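Local coordinates for DUF115 domain-containing protein (Magnetospirillum magneticum AMB-1, PDB 5MU5) that probably transfers a sugar, most likely a nonulosonic acid, onto flagellin as a Maf glycosyltransferase involved in the formation of bacterial flagella, at residues N100-A105 against L110-H115; V206-R211 against C604-V609. One frame throughout, in Å; residues are numbered along the deposited sequence.

Contact 1 (N100-A105 against L110-H115); sequences NILKRA and LSFLQH
A helix-to-strand turn is where this contact forms: Leu102 and Ala105, near the end of helix 92-107, meet Leu110 and Phe112 as the chain turns sharply, by roughly a right angle, into the short strand 111-112. The backbone closes the turn first. The N-H of Leu110 gives a hydrogen bond to the carbonyl oxygen of Ala105, 3.0 Å from N to O, bent to 147° at the hydrogen, with the donor tilted from the carbonyl plane. The same oxygen also accepts from the hydroxyl of Ser108, so two donors grip it where the helix is running out. Next to this bond, Leu110 lays its CD1 methyl alongside Ala105, 3.9 Å from CB. The Phe112 ring reaches back to the helix with its far end, its CZ lying 3.7 Å from the CB of Ala105. One turn earlier, Leu102 brings only one branch, CD2, which comes within 3.6 Å of Phe112 CE2 while the two side chains cross obliquely. That approach follows from the leucine torsion: CG lies opposite the carbonyl carbon (chi1 -65°), which carries the branch forward although the CB of Leu102 does not itself aim at the strand. Two further rings, Tyr608 and Phe621, pack edge-to-face with Phe112, and Val612 touches it from the partner strand 612-613. Leading away from the strand, Arg104 makes salt bridges with Asp627 and Glu628 of helix 618-646. This is a short helix-to-strand connection whose strand pairs antiparallel with 612-613, in a two-stranded sheet that ties the end of helix 92-107 to the chain just after helix 589-609.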
ATOM      1  N   ASN A 100      12.338 -23.591   8.594  1.00 40.28           N
ATOM      2  CA  ASN A 100      12.159 -24.603   9.636  1.00 41.88           C
ATOM      3  C   ASN A 100      10.927 -25.453   9.484  1.00 40.46           C
ATOM      4  O   ASN A 100      11.004 -26.662   9.666  1.00 40.01           O
ATOM      5  CB  ASN A 100      12.173 -24.008  11.040  1.00 42.68           C
ATOM      6  CG  ASN A 100      13.550 -23.532  11.460  1.00 42.91           C
ATOM      7  OD1 ASN A 100      14.519 -23.636  10.719  1.00 44.91           O
ATOM      8  ND2 ASN A 100      13.629 -22.979  12.645  1.00 43.36           N
ATOM      9  N   ILE A 101       9.788 -24.848   9.158  1.00 39.97           N
ATOM     10  CA  ILE A 101       8.595 -25.649   9.016  1.00 39.71           C
ATOM     11  C   ILE A 101       8.755 -26.643   7.872  1.00 41.18           C
ATOM     12  O   ILE A 101       8.333 -27.780   7.983  1.00 41.68           O
ATOM     13  CB  ILE A 101       7.286 -24.828   8.871  1.00 40.44           C
ATOM     14  CG1 ILE A 101       7.215 -24.071   7.533  1.00 42.46           C
ATOM     15  CG2 ILE A 101       7.086 -23.942  10.098  1.00 39.86           C
ATOM     16  CD1 ILE A 101       5.904 -23.347   7.322  1.00 42.14           C
ATOM     17  N   LEU A 102       9.384 -26.226   6.783  1.00 42.53           N
ATOM     18  CA  LEU A 102       9.553 -27.116   5.637  1.00 43.93           C
ATOM     19  C   LEU A 102      10.545 -28.224   5.886  1.00 44.83           C
ATOM     20  O   LEU A 102      10.306 -29.381   5.499  1.00 47.46           O
ATOM     21  CB  LEU A 102       9.981 -26.322   4.408  1.00 42.96           C
ATOM     22  CG  LEU A 102       8.930 -25.337   3.937  1.00 41.53           C
ATOM     23  CD1 LEU A 102       9.493 -24.622   2.724  1.00 41.42           C
ATOM     24  CD2 LEU A 102       7.616 -26.039   3.614  1.00 41.85           C
ATOM     25  N   LYS A 103      11.657 -27.873   6.519  1.00 42.84           N
ATOM     26  CA  LYS A 103      12.655 -28.858   6.859  1.00 42.55           C
ATOM     27  C   LYS A 103      12.079 -29.940   7.806  1.00 42.80           C
ATOM     28  O   LYS A 103      12.256 -31.135   7.563  1.00 43.95           O
ATOM     29  CB  LYS A 103      13.854 -28.175   7.476  1.00 43.14           C
ATOM     30  CG  LYS A 103      14.896 -29.142   7.972  1.00 48.16           C
ATOM     31  CD  LYS A 103      15.984 -28.428   8.759  1.00 51.25           C
ATOM     32  CE  LYS A 103      16.870 -29.433   9.492  1.00 55.21           C
ATOM     33  NZ  LYS A 103      17.325 -30.521   8.577  1.00 56.76           N
ATOM     34  N   ARG A 104      11.395 -29.525   8.870  1.00 41.29           N
ATOM     35  CA  ARG A 104      10.808 -30.477   9.819  1.00 42.85           C
ATOM     36  C   ARG A 104       9.733 -31.367   9.171  1.00 45.04           C
ATOM     37  O   ARG A 104       9.662 -32.582   9.437  1.00 47.33           O
ATOM     38  CB  ARG A 104      10.234 -29.752  11.018  1.00 42.26           C
ATOM     39  CG  ARG A 104      11.296 -29.229  11.978  1.00 43.06           C
ATOM     40  CD  ARG A 104      10.691 -28.320  13.042  1.00 42.40           C
ATOM     41  NE  ARG A 104       9.783 -29.040  13.934  1.00 42.26           N
ATOM     42  CZ  ARG A 104       9.218 -28.533  15.034  1.00 42.29           C
ATOM     43  NH1 ARG A 104       9.447 -27.281  15.418  1.00 41.76           N
ATOM     44  NH2 ARG A 104       8.415 -29.286  15.762  1.00 42.56           N
ATOM     45  N   ALA A 105       8.903 -30.768   8.323  1.00 42.87           N
ATOM     46  CA  ALA A 105       7.924 -31.534   7.565  1.00 45.06           C
ATOM     47  C   ALA A 105       8.592 -32.562   6.650  1.00 45.57           C
ATOM     48  O   ALA A 105       8.217 -33.727   6.678  1.00 43.48           O
ATOM     49  CB  ALA A 105       7.038 -30.620   6.742  1.00 45.75           C
ATOM     50  N   LEU A 110       6.750 -35.881   5.233  1.00 47.36           N
ATOM     51  CA  LEU A 110       5.714 -35.123   4.577  1.00 45.88           C
ATOM     52  C   LEU A 110       6.294 -34.501   3.319  1.00 47.07           C
ATOM     53  O   LEU A 110       7.503 -34.246   3.237  1.00 44.72           O
ATOM     54  CB  LEU A 110       5.197 -34.017   5.495  1.00 43.69           C
ATOM     55  CG  LEU A 110       4.741 -34.471   6.875  1.00 44.01           C
ATOM     56  CD1 LEU A 110       4.299 -33.249   7.671  1.00 44.06           C
ATOM     57  CD2 LEU A 110       3.623 -35.486   6.789  1.00 43.63           C
ATOM     58  N   SER A 111       5.428 -34.281   2.334  1.00 46.30           N
ATOM     59  CA  SER A 111       5.797 -33.530   1.145  1.00 48.22           C
ATOM     60  C   SER A 111       4.661 -32.562   0.804  1.00 46.27           C
ATOM     61  O   SER A 111       3.656 -32.484   1.516  1.00 45.01           O
ATOM     62  CB  SER A 111       6.080 -34.466  -0.012  1.00 51.02           C
ATOM     63  OG  SER A 111       4.915 -35.208  -0.288  1.00 55.12           O
ATOM     64  N   PHE A 112       4.829 -31.820  -0.279  1.00 47.00           N
ATOM     65  CA  PHE A 112       3.903 -30.750  -0.618  1.00 45.54           C
ATOM     66  C   PHE A 112       3.452 -30.845  -2.057  1.00 47.04           C
ATOM     67  O   PHE A 112       4.262 -30.896  -2.948  1.00 48.84           O
ATOM     68  CB  PHE A 112       4.571 -29.413  -0.337  1.00 44.13           C
ATOM     69  CG  PHE A 112       4.908 -29.229   1.114  1.00 44.82           C
ATOM     70  CD1 PHE A 112       3.929 -28.829   2.014  1.00 43.36           C
ATOM     71  CD2 PHE A 112       6.162 -29.541   1.594  1.00 45.76           C
ATOM     72  CE1 PHE A 112       4.206 -28.699   3.360  1.00 44.35           C
ATOM     73  CE2 PHE A 112       6.450 -29.402   2.945  1.00 47.27           C
ATOM     74  CZ  PHE A 112       5.468 -28.984   3.827  1.00 45.66           C
ATOM     75  N   LEU A 113       2.144 -30.908  -2.267  1.00 46.42           N
ATOM     76  CA  LEU A 113       1.591 -30.895  -3.596  1.00 45.48           C
ATOM     77  C   LEU A 113       1.730 -29.505  -4.202  1.00 44.83           C
ATOM     78  O   LEU A 113       1.804 -28.500  -3.496  1.00 43.35           O
ATOM     79  CB  LEU A 113       0.111 -31.225  -3.540  1.00 46.10           C
ATOM     80  CG  LEU A 113      -0.332 -32.535  -2.926  1.00 48.53           C
ATOM     81  CD1 LEU A 113      -1.827 -32.450  -2.688  1.00 49.66           C
ATOM     82  CD2 LEU A 113       0.023 -33.715  -3.826  1.00 50.41           C
ATOM     83  N   GLN A 114       1.715 -29.443  -5.524  1.00 46.95           N
ATOM     84  CA  GLN A 114       1.730 -28.163  -6.219  1.00 47.48           C
ATOM     85  C   GLN A 114       0.427 -27.418  -5.915  1.00 45.97           C
ATOM     86  O   GLN A 114       0.435 -26.248  -5.621  1.00 43.71           O
ATOM     87  CB  GLN A 114       1.857 -28.378  -7.728  1.00 49.94           C
ATOM     88  CG  GLN A 114       2.141 -27.086  -8.493  1.00 55.43           C
ATOM     89  CD  GLN A 114       1.858 -27.173  -9.997  1.00 58.52           C
ATOM     90  OE1 GLN A 114       1.675 -28.251 -10.564  1.00 63.25           O
ATOM     91  NE2 GLN A 114       1.823 -26.019 -10.645  1.00 62.50           N
ATOM     92  N   HIS A 115      -0.695 -28.122  -5.986  1.00 47.07           N
ATOM     93  CA  HIS A 115      -2.005 -27.523  -5.770  1.00 47.34           C
ATOM     94  C   HIS A 115      -2.681 -28.264  -4.642  1.00 46.37           C
ATOM     95  O   HIS A 115      -2.465 -29.458  -4.475  1.00 43.83           O
ATOM     96  CB  HIS A 115      -2.872 -27.615  -7.046  1.00 45.91           C
ATOM     97  CG  HIS A 115      -2.298 -26.888  -8.226  1.00 47.13           C
ATOM     98  ND1 HIS A 115      -1.892 -25.569  -8.159  1.00 47.94           N
ATOM     99  CD2 HIS A 115      -2.087 -27.282  -9.508  1.00 46.83           C
ATOM    100  CE1 HIS A 115      -1.439 -25.188  -9.341  1.00 48.92           C
ATOM    101  NE2 HIS A 115      -1.541 -26.210 -10.174  1.00 49.46           N
TER

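Contact 2 (V206-R211 against C604-V609); sequences VVDWTR and CYDYYV
A buried interdomain contact joins the loop before edge strand 211-214 of the N-terminal parallel sheet to the end of helix 589-609 in the helical bundle. Two carboxylates meet a valine and a tyrosine by van der Waals contact, and no hydrogen bond crosses directly. Val206 meets Asp606 at about a right angle, its CG1 methyl 3.7 Å from the carboxylate carbon CG. Asp208 comes obliquely against Tyr607, with OD1 3.5 Å from ring carbon CD1 and the carboxylate plane turned 50° from the ring; its CG, opposite the backbone N (chi1 177°), extends toward the helix. Asp208 OD2 and Asp606 OD2 stand 4.5 Å apart, a proximity that Lys610 probably makes tolerable by salt bridges to both. Arg611 adds a second salt bridge to Asp208 and a cation-pi contact to Tyr607. An asparagine at Asp208 would probably take from Arg611 its carboxylate partner here and leave Lys610 with Asp606 alone of the two acids. Val207 O, accepting from both the N and the OG1 of Thr210, braces the loop. This type II beta turn, from Val207 to Thr210, lies at the interface between the N-terminal Maf domain and the helical bundle, its acid bridged to basic residues just past the helix end.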
ATOM      1  N   VAL A 206      -3.999 -13.774   2.995  1.00 52.37           N
ATOM      2  CA  VAL A 206      -4.249 -15.166   2.622  1.00 49.36           C
ATOM      3  C   VAL A 206      -5.107 -15.310   1.397  1.00 49.90           C
ATOM      4  O   VAL A 206      -6.097 -16.045   1.403  1.00 54.48           O
ATOM      5  CB  VAL A 206      -4.860 -16.006   3.766  1.00 48.39           C
ATOM      6  CG1 VAL A 206      -3.830 -16.204   4.864  1.00 49.71           C
ATOM      7  CG2 VAL A 206      -6.128 -15.377   4.325  1.00 48.40           C
ATOM      8  N   VAL A 207      -4.707 -14.656   0.317  1.00 47.86           N
ATOM      9  CA  VAL A 207      -5.465 -14.797  -0.918  1.00 46.59           C
ATOM     10  C   VAL A 207      -5.268 -16.148  -1.567  1.00 41.41           C
ATOM     11  O   VAL A 207      -6.005 -16.479  -2.466  1.00 37.73           O
ATOM     12  CB  VAL A 207      -5.129 -13.717  -1.969  1.00 48.91           C
ATOM     13  CG1 VAL A 207      -5.672 -12.381  -1.507  1.00 52.00           C
ATOM     14  CG2 VAL A 207      -3.629 -13.665  -2.276  1.00 46.63           C
ATOM     15  N   ASP A 208      -4.271 -16.916  -1.137  1.00 42.34           N
ATOM     16  CA  ASP A 208      -4.021 -18.209  -1.765  1.00 41.64           C
ATOM     17  C   ASP A 208      -5.260 -19.115  -1.772  1.00 39.64           C
ATOM     18  O   ASP A 208      -5.902 -19.308  -0.759  1.00 39.99           O
ATOM     19  CB  ASP A 208      -2.851 -18.938  -1.118  1.00 41.72           C
ATOM     20  CG  ASP A 208      -2.639 -20.311  -1.718  1.00 43.44           C
ATOM     21  OD1 ASP A 208      -2.257 -20.402  -2.894  1.00 44.40           O
ATOM     22  OD2 ASP A 208      -2.875 -21.315  -1.029  1.00 44.28           O
ATOM     23  N   TRP A 209      -5.574 -19.656  -2.944  1.00 38.95           N
ATOM     24  CA  TRP A 209      -6.650 -20.629  -3.132  1.00 36.73           C
ATOM     25  C   TRP A 209      -8.030 -20.009  -2.987  1.00 37.74           C
ATOM     26  O   TRP A 209      -9.016 -20.706  -2.723  1.00 38.56           O
ATOM     27  CB  TRP A 209      -6.463 -21.840  -2.226  1.00 37.44           C
ATOM     28  CG  TRP A 209      -6.989 -23.148  -2.790  1.00 38.82           C
ATOM     29  CD1 TRP A 209      -7.917 -23.978  -2.220  1.00 39.95           C
ATOM     30  CD2 TRP A 209      -6.612 -23.763  -4.031  1.00 37.41           C
ATOM     31  NE1 TRP A 209      -8.137 -25.070  -3.032  1.00 40.04           N
ATOM     32  CE2 TRP A 209      -7.342 -24.955  -4.148  1.00 39.10           C
ATOM     33  CE3 TRP A 209      -5.709 -23.430  -5.041  1.00 37.03           C
ATOM     34  CZ2 TRP A 209      -7.199 -25.807  -5.236  1.00 38.10           C
ATOM     35  CZ3 TRP A 209      -5.578 -24.281  -6.128  1.00 37.28           C
ATOM     36  CH2 TRP A 209      -6.318 -25.438  -6.219  1.00 37.70           C
ATOM     37  N   THR A 210      -8.096 -18.695  -3.172  1.00 37.10           N
ATOM     38  CA  THR A 210      -9.358 -17.979  -3.257  1.00 36.54           C
ATOM     39  C   THR A 210     -10.171 -18.550  -4.437  1.00 39.71           C
ATOM     40  O   THR A 210      -9.680 -18.648  -5.557  1.00 39.42           O
ATOM     41  CB  THR A 210      -9.101 -16.464  -3.482  1.00 37.06           C
ATOM     42  OG1 THR A 210      -8.451 -15.900  -2.328  1.00 33.52           O
ATOM     43  CG2 THR A 210     -10.396 -15.696  -3.768  1.00 34.52           C
ATOM     44  N   ARG A 211     -11.404 -18.955  -4.163  1.00 42.17           N
ATOM     45  CA  ARG A 211     -12.316 -19.420  -5.187  1.00 41.96           C
ATOM     46  C   ARG A 211     -12.835 -18.231  -5.980  1.00 41.79           C
ATOM     47  O   ARG A 211     -13.303 -17.243  -5.406  1.00 40.64           O
ATOM     48  CB  ARG A 211     -13.498 -20.153  -4.534  1.00 43.79           C
ATOM     49  CG  ARG A 211     -14.441 -20.857  -5.509  1.00 42.88           C
ATOM     50  CD  ARG A 211     -13.836 -22.121  -6.084  1.00 43.35           C
ATOM     51  NE  ARG A 211     -14.818 -22.881  -6.866  1.00 44.77           N
ATOM     52  CZ  ARG A 211     -15.673 -23.776  -6.367  1.00 43.83           C
ATOM     53  NH1 ARG A 211     -15.702 -24.038  -5.063  1.00 42.86           N
ATOM     54  NH2 ARG A 211     -16.515 -24.406  -7.183  1.00 43.89           N
ATOM     55  N   CYS A 604       2.952 -17.732   4.566  1.00 41.48           N
ATOM     56  CA  CYS A 604       3.821 -18.892   4.307  1.00 42.30           C
ATOM     57  C   CYS A 604       3.210 -20.184   4.823  1.00 39.97           C
ATOM     58  O   CYS A 604       3.019 -21.121   4.059  1.00 37.66           O
ATOM     59  CB  CYS A 604       5.218 -18.691   4.921  1.00 44.28           C
ATOM     60  SG  CYS A 604       6.157 -17.369   4.086  1.00 50.87           S
ATOM     61  N   TYR A 605       2.851 -20.245   6.099  1.00 40.49           N
ATOM     62  CA  TYR A 605       2.280 -21.488   6.571  1.00 41.69           C
ATOM     63  C   TYR A 605       0.917 -21.799   5.932  1.00 42.82           C
ATOM     64  O   TYR A 605       0.610 -22.947   5.675  1.00 45.33           O
ATOM     65  CB  TYR A 605       2.262 -21.585   8.096  1.00 43.26           C
ATOM     66  CG  TYR A 605       1.336 -20.686   8.869  1.00 45.47           C
ATOM     67  CD1 TYR A 605      -0.053 -20.872   8.860  1.00 43.25           C
ATOM     68  CD2 TYR A 605       1.866 -19.700   9.695  1.00 49.54           C
ATOM     69  CE1 TYR A 605      -0.881 -20.056   9.615  1.00 47.55           C
ATOM     70  CE2 TYR A 605       1.046 -18.895  10.461  1.00 53.16           C
ATOM     71  CZ  TYR A 605      -0.328 -19.079  10.414  1.00 50.28           C
ATOM     72  OH  TYR A 605      -1.167 -18.283  11.154  1.00 60.14           O
ATOM     73  N   ASP A 606       0.133 -20.778   5.627  1.00 42.80           N
ATOM     74  CA  ASP A 606      -1.183 -20.990   5.053  1.00 43.29           C
ATOM     75  C   ASP A 606      -1.070 -21.651   3.679  1.00 43.44           C
ATOM     76  O   ASP A 606      -1.865 -22.528   3.323  1.00 42.11           O
ATOM     77  CB  ASP A 606      -1.946 -19.672   4.947  1.00 42.68           C
ATOM     78  CG  ASP A 606      -3.236 -19.821   4.176  1.00 50.38           C
ATOM     79  OD1 ASP A 606      -4.226 -20.376   4.731  1.00 49.95           O
ATOM     80  OD2 ASP A 606      -3.257 -19.403   2.982  1.00 54.17           O
ATOM     81  N   TYR A 607      -0.075 -21.223   2.914  1.00 42.18           N
ATOM     82  CA  TYR A 607       0.167 -21.775   1.610  1.00 40.88           C
ATOM     83  C   TYR A 607       0.503 -23.264   1.733  1.00 40.89           C
ATOM     84  O   TYR A 607      -0.075 -24.104   1.036  1.00 38.68           O
ATOM     85  CB  TYR A 607       1.305 -21.023   0.900  1.00 42.18           C
ATOM     86  CG  TYR A 607       1.597 -21.573  -0.475  1.00 44.06           C
ATOM     87  CD1 TYR A 607       0.922 -21.102  -1.591  1.00 45.67           C
ATOM     88  CD2 TYR A 607       2.519 -22.591  -0.647  1.00 45.27           C
ATOM     89  CE1 TYR A 607       1.172 -21.627  -2.852  1.00 50.54           C
ATOM     90  CE2 TYR A 607       2.783 -23.119  -1.892  1.00 49.60           C
ATOM     91  CZ  TYR A 607       2.110 -22.632  -2.999  1.00 52.36           C
ATOM     92  OH  TYR A 607       2.375 -23.175  -4.241  1.00 57.93           O
ATOM     93  N   TYR A 608       1.418 -23.597   2.632  1.00 40.48           N
ATOM     94  CA  TYR A 608       1.890 -24.982   2.711  1.00 41.40           C
ATOM     95  C   TYR A 608       0.952 -25.966   3.413  1.00 41.18           C
ATOM     96  O   TYR A 608       0.895 -27.134   3.008  1.00 40.89           O
ATOM     97  CB  TYR A 608       3.324 -25.043   3.246  1.00 40.79           C
ATOM     98  CG  TYR A 608       4.327 -24.477   2.246  1.00 41.94           C
ATOM     99  CD1 TYR A 608       4.652 -25.184   1.099  1.00 44.38           C
ATOM    100  CD2 TYR A 608       4.940 -23.236   2.445  1.00 41.00           C
ATOM    101  CE1 TYR A 608       5.566 -24.685   0.180  1.00 46.33           C
ATOM    102  CE2 TYR A 608       5.842 -22.729   1.531  1.00 41.42           C
ATOM    103  CZ  TYR A 608       6.152 -23.459   0.403  1.00 45.84           C
ATOM    104  OH  TYR A 608       7.043 -22.985  -0.527  1.00 49.01           O
ATOM    105  N   VAL A 609       0.196 -25.526   4.428  1.00 39.67           N
ATOM    106  CA  VAL A 609      -0.721 -26.465   5.096  1.00 43.11           C
ATOM    107  C   VAL A 609      -1.822 -27.025   4.186  1.00 43.11           C
ATOM    108  O   VAL A 609      -2.262 -28.159   4.380  1.00 43.68           O
ATOM    109  CB  VAL A 609      -1.437 -25.902   6.348  1.00 46.72           C
ATOM    110  CG1 VAL A 609      -0.461 -25.695   7.456  1.00 51.35           C
ATOM    111  CG2 VAL A 609      -2.196 -24.628   6.040  1.00 47.25           C
TER

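Overall arrangement
Both contacts converge on the end of helix 589-609 and the residues after it, with centres about 14 Å apart. Contact 1 is local and partly buried, with apolar side chains and one backbone hydrogen bond, joining neighbouring elements; contact 2 is more deeply buried, links regions nearly 400 residues apart, and depends on charges shared with Lys610 and Arg611. They meet through helix 589-609: Tyr608 turns away from the 206-211 loop and packs its CG 3.9 Å from Leu102 CD2, while its carbonyl O lies 3.6 Å from Phe112 CD1. Arg611 joins them too, bonding to Gln114 O as well as to Asp208. One helix end thus has an apolar flank and a charged one.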